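Local coordinates for protein fusarinine C esterase sidJ (Aspergillus fumigatus, PDB 6GUP) that hydrolyses the ester bonds of the fungal siderophore fusarinine C, releasing fusarinine and iron, but leaves triacetylfusarinine C intact, at residues I172-A177 with V289-D294; Q163-D168 with V280-A285. All coordinates share one frame; numbering follows the deposited sequence.

Contact 1 lies at the surface and contact 2 in the buried interior, their centres about 13 Å apart. The same two parts of the chain meet twice: contact 2 pairs the end of strand 159-163 and the loop behind it with strand 278-283, and contact 1 joins the helix that follows that loop, 168-178, to the loop that follows that strand. The inner contact combines a parallel bridge, a straight backbone hydrogen bond and a bridging water with apolar packing of P165. Outside, two indoles and a proline meet without any direct hydrogen bond, and water links one polar pair. V289 CG2 and V166 CG2, 3.7 Å apart, pack against each other where the contacts meet.

Contact 1: I172-A177 with V289-D294; sequences IQWVLA and VPAWVD
The indole of W174 lies with one face against the backbone of V289-A291: V289 O, P290 CA and A291 N sit over that face, each displaced toward the rim. P290 CA makes a CH-pi contact with the five-membered ring, 3.8 Å from its centroid and 23° off the normal. Farther along the indole, CH2 touches A291 CB. At the edge of W174, near its plane, CE3 meets W292 CZ3 at 3.6 Å. The six-membered rings of the two tryptophans have centroids 5.6 Å apart and planes at 79°, an oblique pairing. W292 in turn carries P290 CB over the centre of one face, 3.3 Å above the plane, so the proline is wedged between both indoles. Q173 O and a water lie in plane at the edge of W292, and A177 CB also approaches this edge.

The first torsion of W292 (chi1 68°) places its CG between its own N and carbonyl carbon. Q173 extends beyond CG and crosses W292 at about a right angle, its amide plane nearly coplanar with the ring. The water donates to Q173 OE1 at 2.8 Å and accepts from W292 NE1 at 2.8 Å.

A type I turn from P290 to V293, closed by V293 N to P290 O, presents these groups to helix 168-178 at the protein surface. The loop, which follows strand 278-283, leads into helix 295-307, with D294 at its N-cap position. On other sides of helix 168-178, I172 and L176 pack on F192 of helix 185-205. With no direct hydrogen bond between the segments, cohesion here rests on apolar and CH-pi contacts plus one water bridge, and it comes at a polar cost, since A291 N is buried over W174 without a hydrogen-bonding partner.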
ATOM      1  N   ILE A 172       1.055 -24.830  -2.321  1.00 43.55           N
ATOM      2  CA  ILE A 172      -0.225 -25.205  -2.933  1.00 43.84           C
ATOM      3  C   ILE A 172      -0.362 -26.731  -3.043  1.00 46.61           C
ATOM      4  O   ILE A 172      -1.436 -27.272  -2.776  1.00 46.47           O
ATOM      5  CB  ILE A 172      -0.431 -24.510  -4.305  1.00 43.29           C
ATOM      6  CG1 ILE A 172      -0.599 -22.998  -4.095  1.00 42.64           C
ATOM      7  CG2 ILE A 172      -1.659 -25.063  -5.022  1.00 42.65           C
ATOM      8  CD1 ILE A 172      -0.512 -22.164  -5.355  1.00 41.34           C
ATOM      9  N   GLN A 173       0.721 -27.412  -3.425  1.00 49.98           N
ATOM     10  CA  GLN A 173       0.773 -28.888  -3.427  1.00 52.35           C
ATOM     11  C   GLN A 173       0.418 -29.484  -2.058  1.00 51.07           C
ATOM     12  O   GLN A 173      -0.274 -30.500  -1.975  1.00 51.67           O
ATOM     13  CB  GLN A 173       2.163 -29.384  -3.848  1.00 55.97           C
ATOM     14  CG  GLN A 173       2.490 -29.186  -5.322  1.00 58.71           C
ATOM     15  CD  GLN A 173       3.933 -29.526  -5.666  1.00 60.41           C
ATOM     16  OE1 GLN A 173       4.666 -30.095  -4.855  1.00 60.55           O
ATOM     17  NE2 GLN A 173       4.344 -29.176  -6.879  1.00 60.74           N
ATOM     18  N   TRP A 174       0.902 -28.836  -1.000  1.00 48.94           N
ATOM     19  CA  TRP A 174       0.635 -29.239   0.384  1.00 47.90           C
ATOM     20  C   TRP A 174      -0.802 -28.930   0.816  1.00 48.08           C
ATOM     21  O   TRP A 174      -1.400 -29.699   1.574  1.00 49.48           O
ATOM     22  CB  TRP A 174       1.641 -28.543   1.303  1.00 47.71           C
ATOM     23  CG  TRP A 174       1.658 -28.973   2.740  1.00 48.60           C
ATOM     24  CD1 TRP A 174       1.638 -28.150   3.820  1.00 48.82           C
ATOM     25  CD2 TRP A 174       1.730 -30.312   3.258  1.00 49.09           C
ATOM     26  NE1 TRP A 174       1.689 -28.879   4.982  1.00 49.72           N
ATOM     27  CE2 TRP A 174       1.748 -30.210   4.668  1.00 49.69           C
ATOM     28  CE3 TRP A 174       1.792 -31.584   2.670  1.00 49.70           C
ATOM     29  CZ2 TRP A 174       1.814 -31.334   5.502  1.00 49.38           C
ATOM     30  CZ3 TRP A 174       1.852 -32.704   3.501  1.00 49.98           C
ATOM     31  CH2 TRP A 174       1.864 -32.569   4.903  1.00 49.98           C
ATOM     32  N   VAL A 175      -1.343 -27.806   0.340  1.00 45.88           N
ATOM     33  CA  VAL A 175      -2.763 -27.465   0.531  1.00 45.79           C
ATOM     34  C   VAL A 175      -3.678 -28.478  -0.172  1.00 47.17           C
ATOM     35  O   VAL A 175      -4.692 -28.888   0.395  1.00 48.53           O
ATOM     36  CB  VAL A 175      -3.071 -26.016   0.062  1.00 46.08           C
ATOM     37  CG1 VAL A 175      -4.570 -25.763  -0.103  1.00 46.38           C
ATOM     38  CG2 VAL A 175      -2.489 -25.014   1.050  1.00 45.76           C
ATOM     39  N   LEU A 176      -3.324 -28.870  -1.395  1.00 48.07           N
ATOM     40  CA  LEU A 176      -4.073 -29.900  -2.130  1.00 51.18           C
ATOM     41  C   LEU A 176      -3.959 -31.292  -1.494  1.00 55.04           C
ATOM     42  O   LEU A 176      -4.877 -32.100  -1.617  1.00 57.03           O
ATOM     43  CB  LEU A 176      -3.622 -29.961  -3.595  1.00 51.61           C
ATOM     44  CG  LEU A 176      -3.919 -28.726  -4.452  1.00 52.94           C
ATOM     45  CD1 LEU A 176      -3.121 -28.773  -5.746  1.00 53.48           C
ATOM     46  CD2 LEU A 176      -5.407 -28.598  -4.744  1.00 54.16           C
ATOM     47  N   ALA A 177      -2.834 -31.566  -0.833  1.00 57.87           N
ATOM     48  CA  ALA A 177      -2.634 -32.826  -0.110  1.00 60.55           C
ATOM     49  C   ALA A 177      -3.398 -32.875   1.218  1.00 61.72           C
ATOM     50  O   ALA A 177      -4.104 -33.849   1.488  1.00 62.71           O
ATOM     51  CB  ALA A 177      -1.149 -33.064   0.134  1.00 61.09           C
ATOM     52  N   VAL A 289       5.267 -25.672   4.302  1.00 40.06           N
ATOM     53  CA  VAL A 289       6.245 -26.563   3.681  1.00 39.36           C
ATOM     54  C   VAL A 289       5.751 -28.005   3.807  1.00 42.13           C
ATOM     55  O   VAL A 289       5.421 -28.438   4.915  1.00 42.92           O
ATOM     56  CB  VAL A 289       7.635 -26.410   4.334  1.00 36.57           C
ATOM     57  CG1 VAL A 289       8.657 -27.330   3.675  1.00 36.13           C
ATOM     58  CG2 VAL A 289       8.093 -24.960   4.242  1.00 35.06           C
ATOM     59  N   PRO A 290       5.691 -28.752   2.680  1.00 44.00           N
ATOM     60  CA  PRO A 290       5.251 -30.152   2.756  1.00 45.72           C
ATOM     61  C   PRO A 290       6.150 -31.030   3.624  1.00 51.04           C
ATOM     62  O   PRO A 290       7.360 -30.798   3.701  1.00 50.57           O
ATOM     63  CB  PRO A 290       5.285 -30.641   1.299  1.00 43.66           C
ATOM     64  CG  PRO A 290       5.458 -29.441   0.447  1.00 44.10           C
ATOM     65  CD  PRO A 290       5.948 -28.313   1.294  1.00 44.18           C
ATOM     66  N   ALA A 291       5.549 -32.032   4.261  1.00 56.02           N
ATOM     67  CA  ALA A 291       6.281 -32.985   5.098  1.00 58.57           C
ATOM     68  C   ALA A 291       7.236 -33.875   4.294  1.00 55.38           C
ATOM     69  O   ALA A 291       8.195 -34.411   4.855  1.00 56.79           O
ATOM     70  CB  ALA A 291       5.309 -33.839   5.902  1.00 63.34           C
ATOM     71  N   TRP A 292       6.978 -34.035   2.992  1.00 51.62           N
ATOM     72  CA  TRP A 292       7.903 -34.750   2.095  1.00 50.98           C
ATOM     73  C   TRP A 292       9.194 -33.977   1.749  1.00 48.69           C
ATOM     74  O   TRP A 292      10.129 -34.569   1.207  1.00 48.40           O
ATOM     75  CB  TRP A 292       7.188 -35.232   0.816  1.00 52.32           C
ATOM     76  CG  TRP A 292       6.720 -34.166  -0.153  1.00 52.22           C
ATOM     77  CD1 TRP A 292       7.484 -33.482  -1.059  1.00 51.25           C
ATOM     78  CD2 TRP A 292       5.375 -33.705  -0.340  1.00 52.89           C
ATOM     79  NE1 TRP A 292       6.702 -32.611  -1.780  1.00 52.12           N
ATOM     80  CE2 TRP A 292       5.403 -32.728  -1.361  1.00 52.47           C
ATOM     81  CE3 TRP A 292       4.148 -34.017   0.264  1.00 53.79           C
ATOM     82  CZ2 TRP A 292       4.251 -32.056  -1.791  1.00 54.30           C
ATOM     83  CZ3 TRP A 292       3.000 -33.350  -0.166  1.00 53.96           C
ATOM     84  CH2 TRP A 292       3.062 -32.378  -1.184  1.00 54.47           C
ATOM     85  N   VAL A 293       9.246 -32.677   2.057  1.00 45.11           N
ATOM     86  CA  VAL A 293      10.448 -31.860   1.849  1.00 43.19           C
ATOM     87  C   VAL A 293      11.403 -32.014   3.038  1.00 42.93           C
ATOM     88  O   VAL A 293      11.013 -31.781   4.185  1.00 43.62           O
ATOM     89  CB  VAL A 293      10.096 -30.361   1.670  1.00 42.68           C
ATOM     90  CG1 VAL A 293      11.354 -29.515   1.477  1.00 40.73           C
ATOM     91  CG2 VAL A 293       9.149 -30.168   0.491  1.00 43.44           C
ATOM     92  N   ASP A 294      12.644 -32.407   2.752  1.00 42.14           N
ATOM     93  CA  ASP A 294      13.718 -32.410   3.749  1.00 43.40           C
ATOM     94  C   ASP A 294      14.306 -30.996   3.804  1.00 41.55           C
ATOM     95  O   ASP A 294      14.998 -30.569   2.878  1.00 38.76           O
ATOM     96  CB  ASP A 294      14.789 -33.449   3.383  1.00 46.23           C
ATOM     97  CG  ASP A 294      15.737 -33.767   4.539  1.00 50.22           C
ATOM     98  OD1 ASP A 294      15.959 -32.906   5.417  1.00 50.90           O
ATOM     99  OD2 ASP A 294      16.277 -34.893   4.558  1.00 52.60           O
TER
HETATM  100  O   HOH W   1       7.188 -31.029  -4.055  1.00 47.31           O

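Contact 2: Q163-D168 with V280-A285; sequences QAPVSD and VLFSGA
P165 and F282 meet at about a right angle: the proline CG lies 3.9 Å from F282 CE1, and P165 O approaches the same CE1 at the ring edge, near its plane, at 3.6 Å. From another direction V280 CG1 reaches P165 CG at 3.7 Å. W302 of helix 295-307 touches both P165 and F282, so this apolar cluster joins the loop after strand 159-163 and strand 278-283 to helix 295-307.

The backbones run parallel here, with a bridge between Q163 and L281, and A164 N donates to L281 O at 2.9 Å with an N-H...O angle of 172°. These are neighbouring parallel strands toward one side of the alpha/beta-hydrolase sheet, a fold whose catalytic residues characteristically sit on loops beyond the strand ends; consistent with this, A164 touches the probable Ser-His-Asp triad of S123, H327 and D286.

Q163 and L281 point to the same face of the sheet. Q163 CG is anti to the backbone N (chi1 -173°), and a bend at chi2 (-87°) turns the chain beyond it. NE2 donates to a water at 2.7 Å, which itself donates to L281 O and to S283 OG, thereby tying both strands together. L281 O thus accepts from A164 N and from the water. Q163 NE2 also bonds H327 O, its OE1 bonds H122 ND1 and Y54 OH, and S283 OG bonds S326 O.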
ATOM      1  N   GLN A 163      13.902 -14.849   5.758  1.00 30.05           N
ATOM      2  CA  GLN A 163      13.131 -15.518   6.803  1.00 31.61           C
ATOM      3  C   GLN A 163      11.971 -16.282   6.170  1.00 32.98           C
ATOM      4  O   GLN A 163      11.120 -15.685   5.509  1.00 34.25           O
ATOM      5  CB  GLN A 163      12.615 -14.486   7.808  1.00 32.27           C
ATOM      6  CG  GLN A 163      11.944 -15.076   9.043  1.00 34.27           C
ATOM      7  CD  GLN A 163      10.461 -15.365   8.859  1.00 36.28           C
ATOM      8  OE1 GLN A 163       9.729 -14.570   8.274  1.00 38.96           O
ATOM      9  NE2 GLN A 163      10.013 -16.505   9.369  1.00 36.35           N
ATOM     10  N   ALA A 164      11.951 -17.599   6.386  1.00 33.79           N
ATOM     11  CA  ALA A 164      10.951 -18.498   5.805  1.00 34.42           C
ATOM     12  C   ALA A 164      10.778 -18.342   4.280  1.00 34.03           C
ATOM     13  O   ALA A 164       9.663 -18.100   3.804  1.00 34.46           O
ATOM     14  CB  ALA A 164       9.616 -18.332   6.528  1.00 35.87           C
ATOM     15  N   PRO A 165      11.884 -18.464   3.511  1.00 32.86           N
ATOM     16  CA  PRO A 165      11.756 -18.480   2.050  1.00 32.15           C
ATOM     17  C   PRO A 165      11.145 -19.802   1.590  1.00 34.79           C
ATOM     18  O   PRO A 165      11.818 -20.836   1.588  1.00 36.95           O
ATOM     19  CB  PRO A 165      13.201 -18.323   1.562  1.00 30.73           C
ATOM     20  CG  PRO A 165      14.033 -18.863   2.667  1.00 31.11           C
ATOM     21  CD  PRO A 165      13.293 -18.575   3.939  1.00 31.89           C
ATOM     22  N   VAL A 166       9.869 -19.749   1.217  1.00 36.50           N
ATOM     23  CA  VAL A 166       9.054 -20.936   0.982  1.00 37.32           C
ATOM     24  C   VAL A 166       8.473 -20.882  -0.429  1.00 37.47           C
ATOM     25  O   VAL A 166       8.035 -19.826  -0.890  1.00 36.95           O
ATOM     26  CB  VAL A 166       7.932 -21.025   2.045  1.00 39.63           C
ATOM     27  CG1 VAL A 166       6.859 -22.042   1.670  1.00 39.40           C
ATOM     28  CG2 VAL A 166       8.531 -21.368   3.404  1.00 40.62           C
ATOM     29  N   SER A 167       8.477 -22.031  -1.103  1.00 37.94           N
ATOM     30  CA  SER A 167       7.892 -22.159  -2.437  1.00 39.56           C
ATOM     31  C   SER A 167       6.366 -22.100  -2.361  1.00 41.33           C
ATOM     32  O   SER A 167       5.744 -22.927  -1.689  1.00 41.37           O
ATOM     33  CB  SER A 167       8.329 -23.473  -3.095  1.00 39.67           C
ATOM     34  OG  SER A 167       7.585 -23.740  -4.273  1.00 39.66           O
ATOM     35  N   ASP A 168       5.780 -21.114  -3.040  1.00 43.28           N
ATOM     36  CA  ASP A 168       4.321 -21.015  -3.179  1.00 45.61           C
ATOM     37  C   ASP A 168       3.758 -22.208  -3.945  1.00 44.24           C
ATOM     38  O   ASP A 168       2.688 -22.715  -3.607  1.00 43.84           O
ATOM     39  CB  ASP A 168       3.916 -19.720  -3.895  1.00 47.90           C
ATOM     40  CG  ASP A 168       4.105 -18.482  -3.034  1.00 51.98           C
ATOM     41  OD1 ASP A 168       3.711 -18.499  -1.848  1.00 51.76           O
ATOM     42  OD2 ASP A 168       4.637 -17.478  -3.553  1.00 55.59           O
ATOM     43  N   VAL A 280      19.851 -17.591   6.090  1.00 31.84           N
ATOM     44  CA  VAL A 280      18.500 -18.112   5.877  1.00 32.83           C
ATOM     45  C   VAL A 280      17.964 -18.666   7.199  1.00 32.94           C
ATOM     46  O   VAL A 280      18.623 -19.480   7.846  1.00 31.41           O
ATOM     47  CB  VAL A 280      18.488 -19.209   4.790  1.00 33.92           C
ATOM     48  CG1 VAL A 280      17.087 -19.782   4.598  1.00 33.31           C
ATOM     49  CG2 VAL A 280      19.005 -18.647   3.472  1.00 34.07           C
ATOM     50  N   LEU A 281      16.772 -18.215   7.586  1.00 33.50           N
ATOM     51  CA  LEU A 281      16.106 -18.673   8.806  1.00 34.90           C
ATOM     52  C   LEU A 281      14.822 -19.417   8.453  1.00 35.31           C
ATOM     53  O   LEU A 281      13.774 -18.800   8.243  1.00 35.79           O
ATOM     54  CB  LEU A 281      15.795 -17.487   9.726  1.00 35.18           C
ATOM     55  CG  LEU A 281      16.975 -16.652  10.225  1.00 34.40           C
ATOM     56  CD1 LEU A 281      16.467 -15.463  11.024  1.00 35.41           C
ATOM     57  CD2 LEU A 281      17.936 -17.481  11.064  1.00 33.72           C
ATOM     58  N   PHE A 282      14.915 -20.743   8.370  1.00 36.14           N
ATOM     59  CA  PHE A 282      13.733 -21.587   8.175  1.00 39.30           C
ATOM     60  C   PHE A 282      12.924 -21.698   9.457  1.00 39.28           C
ATOM     61  O   PHE A 282      13.458 -21.558  10.557  1.00 38.61           O
ATOM     62  CB  PHE A 282      14.104 -23.013   7.726  1.00 43.08           C
ATOM     63  CG  PHE A 282      14.246 -23.202   6.233  1.00 48.05           C
ATOM     64  CD1 PHE A 282      13.740 -22.292   5.294  1.00 50.66           C
ATOM     65  CD2 PHE A 282      14.860 -24.358   5.760  1.00 51.70           C
ATOM     66  CE1 PHE A 282      13.882 -22.524   3.936  1.00 53.89           C
ATOM     67  CE2 PHE A 282      14.998 -24.591   4.401  1.00 54.30           C
ATOM     68  CZ  PHE A 282      14.511 -23.673   3.489  1.00 55.73           C
ATOM     69  N   SER A 283      11.636 -21.980   9.289  1.00 39.86           N
ATOM     70  CA  SER A 283      10.734 -22.236  10.402  1.00 41.36           C
ATOM     71  C   SER A 283      10.566 -23.751  10.541  1.00 42.91           C
ATOM     72  O   SER A 283      10.186 -24.427   9.584  1.00 41.87           O
ATOM     73  CB  SER A 283       9.397 -21.538  10.159  1.00 39.82           C
ATOM     74  OG  SER A 283       9.531 -20.136  10.308  1.00 39.05           O
ATOM     75  N   GLY A 284      10.882 -24.278  11.724  1.00 44.02           N
ATOM     76  CA  GLY A 284      10.873 -25.724  11.975  1.00 45.60           C
ATOM     77  C   GLY A 284       9.513 -26.389  11.902  1.00 46.14           C
ATOM     78  O   GLY A 284       9.410 -27.547  11.489  1.00 47.32           O
ATOM     79  N   ALA A 285       8.476 -25.658  12.303  1.00 45.84           N
ATOM     80  CA  ALA A 285       7.093 -26.117  12.199  1.00 47.91           C
ATOM     81  C   ALA A 285       6.335 -25.323  11.131  1.00 46.85           C
ATOM     82  O   ALA A 285       5.159 -24.996  11.313  1.00 45.70           O
ATOM     83  CB  ALA A 285       6.407 -25.988  13.553  1.00 50.15           C
TER
HETATM   84  O   HOH W   2      11.692 -18.470  10.270  1.00 38.63           O